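Local coordinates for precorrin-6Y C5,15-methyltransferase (Decarboxylating) (Geobacter metallireducens, PDB 3E05), which probably methylates a corrin precursor with S-adenosylmethionine on the path to adenosylcobalamin, this chain being the C-terminal domain of the longer enzyme, at residues G65-L70 / R90-V95. Residues are numbered along the deposited sequence; the frame is centred on the assembly and turned at random.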
ATOM      1  N   GLY D  65     -10.337 -26.908  20.389  1.00 43.28           N
ATOM      2  CA  GLY D  65     -10.456 -27.324  18.994  1.00 40.91           C
ATOM      3  C   GLY D  65      -9.395 -28.341  18.599  1.00 40.30           C
ATOM      4  O   GLY D  65      -8.482 -28.624  19.382  1.00 41.14           O
ATOM      5  N   ARG D  66      -9.512 -28.886  17.387  1.00 37.03           N
ATOM      6  CA  ARG D  66      -8.493 -29.786  16.831  1.00 41.60           C
ATOM      7  C   ARG D  66      -7.965 -29.270  15.498  1.00 38.35           C
ATOM      8  O   ARG D  66      -8.729 -29.057  14.558  1.00 37.72           O
ATOM      9  CB  ARG D  66      -9.035 -31.210  16.647  1.00 41.23           C
ATOM     10  CG  ARG D  66      -9.401 -31.919  17.968  1.00 47.78           C
ATOM     11  CD  ARG D  66      -9.872 -33.341  17.727  1.00 46.60           C
ATOM     12  NE  ARG D  66     -11.188 -33.380  17.100  1.00 53.21           N
ATOM     13  CZ  ARG D  66     -11.696 -34.444  16.481  1.00 62.26           C
ATOM     14  NH1 ARG D  66     -10.992 -35.566  16.390  1.00 57.32           N
ATOM     15  NH2 ARG D  66     -12.909 -34.378  15.941  1.00 63.47           N
ATOM     16  N   ILE D  67      -6.652 -29.099  15.425  1.00 36.34           N
ATOM     17  CA  ILE D  67      -5.994 -28.563  14.230  1.00 35.64           C
ATOM     18  C   ILE D  67      -5.072 -29.604  13.607  1.00 36.57           C
ATOM     19  O   ILE D  67      -4.292 -30.253  14.303  1.00 40.41           O
ATOM     20  CB  ILE D  67      -5.236 -27.241  14.553  1.00 33.37           C
ATOM     21  CG1 ILE D  67      -6.221 -26.156  15.001  1.00 33.88           C
ATOM     22  CG2 ILE D  67      -4.446 -26.737  13.365  1.00 32.89           C
ATOM     23  CD1 ILE D  67      -6.232 -25.911  16.457  1.00 40.97           C
ATOM     24  N   PHE D  68      -5.178 -29.768  12.291  1.00 34.96           N
ATOM     25  CA  PHE D  68      -4.365 -30.728  11.559  1.00 33.21           C
ATOM     26  C   PHE D  68      -3.531 -29.987  10.526  1.00 34.68           C
ATOM     27  O   PHE D  68      -4.076 -29.348   9.620  1.00 34.43           O
ATOM     28  CB  PHE D  68      -5.259 -31.796  10.921  1.00 34.25           C
ATOM     29  CG  PHE D  68      -6.068 -32.566  11.934  1.00 36.41           C
ATOM     30  CD1 PHE D  68      -5.532 -33.699  12.548  1.00 41.62           C
ATOM     31  CD2 PHE D  68      -7.348 -32.144  12.295  1.00 34.22           C
ATOM     32  CE1 PHE D  68      -6.258 -34.404  13.508  1.00 39.58           C
ATOM     33  CE2 PHE D  68      -8.079 -32.838  13.252  1.00 41.06           C
ATOM     34  CZ  PHE D  68      -7.527 -33.974  13.860  1.00 37.10           C
ATOM     35  N   ALA D  69      -2.218 -30.065  10.708  1.00 34.31           N
ATOM     36  CA  ALA D  69      -1.242 -29.323   9.923  1.00 32.19           C
ATOM     37  C   ALA D  69      -0.517 -30.254   8.964  1.00 36.64           C
ATOM     38  O   ALA D  69       0.296 -31.097   9.385  1.00 36.51           O
ATOM     39  CB  ALA D  69      -0.250 -28.632  10.858  1.00 31.30           C
ATOM     40  N   LEU D  70      -0.826 -30.100   7.676  1.00 35.76           N
ATOM     41  CA  LEU D  70      -0.292 -30.954   6.625  1.00 35.09           C
ATOM     42  C   LEU D  70       0.889 -30.306   5.922  1.00 35.98           C
ATOM     43  O   LEU D  70       0.800 -29.157   5.466  1.00 33.72           O
ATOM     44  CB  LEU D  70      -1.374 -31.299   5.603  1.00 35.42           C
ATOM     45  CG  LEU D  70      -2.248 -32.509   5.920  1.00 42.75           C
ATOM     46  CD1 LEU D  70      -3.346 -32.136   6.888  1.00 41.01           C
ATOM     47  CD2 LEU D  70      -2.847 -33.044   4.636  1.00 39.02           C
ATOM     48  N   ARG D  90      -0.438 -28.345  21.621  1.00 43.10           N
ATOM     49  CA  ARG D  90      -0.690 -29.780  21.780  1.00 44.87           C
ATOM     50  C   ARG D  90      -1.886 -30.249  20.986  1.00 43.55           C
ATOM     51  O   ARG D  90      -1.967 -31.433  20.633  1.00 43.64           O
ATOM     52  CB  ARG D  90      -0.886 -30.151  23.256  1.00 49.93           C
ATOM     53  CG  ARG D  90       0.095 -29.502  24.202  1.00 57.04           C
ATOM     54  CD  ARG D  90       1.379 -30.295  24.388  1.00 66.54           C
ATOM     55  NE  ARG D  90       1.149 -31.612  24.974  1.00 70.75           N
ATOM     56  CZ  ARG D  90       2.104 -32.491  25.252  1.00 72.34           C
ATOM     57  NH1 ARG D  90       3.375 -32.203  25.014  1.00 72.59           N
ATOM     58  NH2 ARG D  90       1.779 -33.664  25.766  1.00 70.51           N
ATOM     59  N   ASN D  91      -2.808 -29.331  20.695  1.00 37.98           N
ATOM     60  CA  ASN D  91      -4.006 -29.680  19.927  1.00 35.38           C
ATOM     61  C   ASN D  91      -3.817 -29.566  18.409  1.00 36.79           C
ATOM     62  O   ASN D  91      -4.773 -29.674  17.633  1.00 38.51           O
ATOM     63  CB  ASN D  91      -5.245 -28.920  20.425  1.00 41.66           C
ATOM     64  CG  ASN D  91      -5.076 -27.399  20.386  1.00 40.66           C
ATOM     65  OD1 ASN D  91      -3.983 -26.864  20.584  1.00 39.15           O
ATOM     66  ND2 ASN D  91      -6.179 -26.703  20.157  1.00 39.95           N
ATOM     67  N   VAL D  92      -2.570 -29.361  18.004  1.00 34.48           N
ATOM     68  CA  VAL D  92      -2.174 -29.471  16.603  1.00 37.79           C
ATOM     69  C   VAL D  92      -1.539 -30.838  16.356  1.00 39.09           C
ATOM     70  O   VAL D  92      -0.576 -31.223  17.026  1.00 40.58           O
ATOM     71  CB  VAL D  92      -1.186 -28.361  16.194  1.00 33.26           C
ATOM     72  CG1 VAL D  92      -0.806 -28.498  14.731  1.00 35.57           C
ATOM     73  CG2 VAL D  92      -1.786 -26.968  16.469  1.00 33.67           C
ATOM     74  N   THR D  93      -2.084 -31.563  15.388  1.00 38.41           N
ATOM     75  CA  THR D  93      -1.485 -32.797  14.938  1.00 41.08           C
ATOM     76  C   THR D  93      -0.765 -32.562  13.614  1.00 39.01           C
ATOM     77  O   THR D  93      -1.376 -32.136  12.637  1.00 36.56           O
ATOM     78  CB  THR D  93      -2.543 -33.906  14.811  1.00 40.03           C
ATOM     79  OG1 THR D  93      -3.088 -34.168  16.110  1.00 43.48           O
ATOM     80  CG2 THR D  93      -1.926 -35.180  14.264  1.00 43.51           C
ATOM     81  N   LEU D  94       0.541 -32.812  13.613  1.00 36.92           N
ATOM     82  CA  LEU D  94       1.350 -32.702  12.414  1.00 38.66           C
ATOM     83  C   LEU D  94       1.135 -33.933  11.553  1.00 42.80           C
ATOM     84  O   LEU D  94       1.346 -35.060  12.004  1.00 43.55           O
ATOM     85  CB  LEU D  94       2.828 -32.536  12.762  1.00 39.34           C
ATOM     86  CG  LEU D  94       3.834 -32.675  11.615  1.00 40.16           C
ATOM     87  CD1 LEU D  94       3.578 -31.649  10.491  1.00 42.89           C
ATOM     88  CD2 LEU D  94       5.259 -32.563  12.145  1.00 41.88           C
ATOM     89  N   VAL D  95       0.707 -33.702  10.316  1.00 40.11           N
ATOM     90  CA  VAL D  95       0.411 -34.773   9.368  1.00 40.57           C
ATOM     91  C   VAL D  95       1.364 -34.642   8.182  1.00 44.30           C
ATOM     92  O   VAL D  95       1.431 -33.601   7.532  1.00 40.66           O
ATOM     93  CB  VAL D  95      -1.059 -34.729   8.891  1.00 40.85           C
ATOM     94  CG1 VAL D  95      -1.362 -35.897   7.958  1.00 39.98           C
ATOM     95  CG2 VAL D  95      -2.023 -34.726  10.079  1.00 41.35           C
TER
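The Phe68 ring meets Val95 CG2 at its edge, near the ring plane, while Thr93 CB approaches Phe68 CD1 obliquely at 3.8 Å; Phe68 and Thr93 run alongside each other, two beta-favouring residues on one sheet face, where Leu70 CG also packs on Val95 CB (3.9 Å), an apolar pair. The second flat group, the Asn91 amide, donates a hydrogen bond from ND2 to Gly65 O (3.1 Å). That oxygen lies close to the amide plane, although the donor stands 51° above the carbonyl plane. A chi1 of 57° sets Asn91 CG between the backbone N and the carbonyl carbon. ND2 also brushes Ile67 CD1. An alanine here would probably leave Gly65 O without this donor and Ile67 CD1 without its contact with the amide. Beyond it, Asn91 O accepts Ile67 N at 3.0 Å, and the backbone ladder continues to Val95 N on Ala69 O. On the other face, small Ala69 sets CB 3.9 Å from Val92 CG1, and both side chains touch helix 53-61. Strand 92-96, outermost in this chain's sheet, pairs in parallel with strand 66-71, and helix 74-86 connects them, a beta-alpha-beta crossover characteristic of the Rossmann-like fold of class I S-adenosylmethionine-dependent methyltransferases.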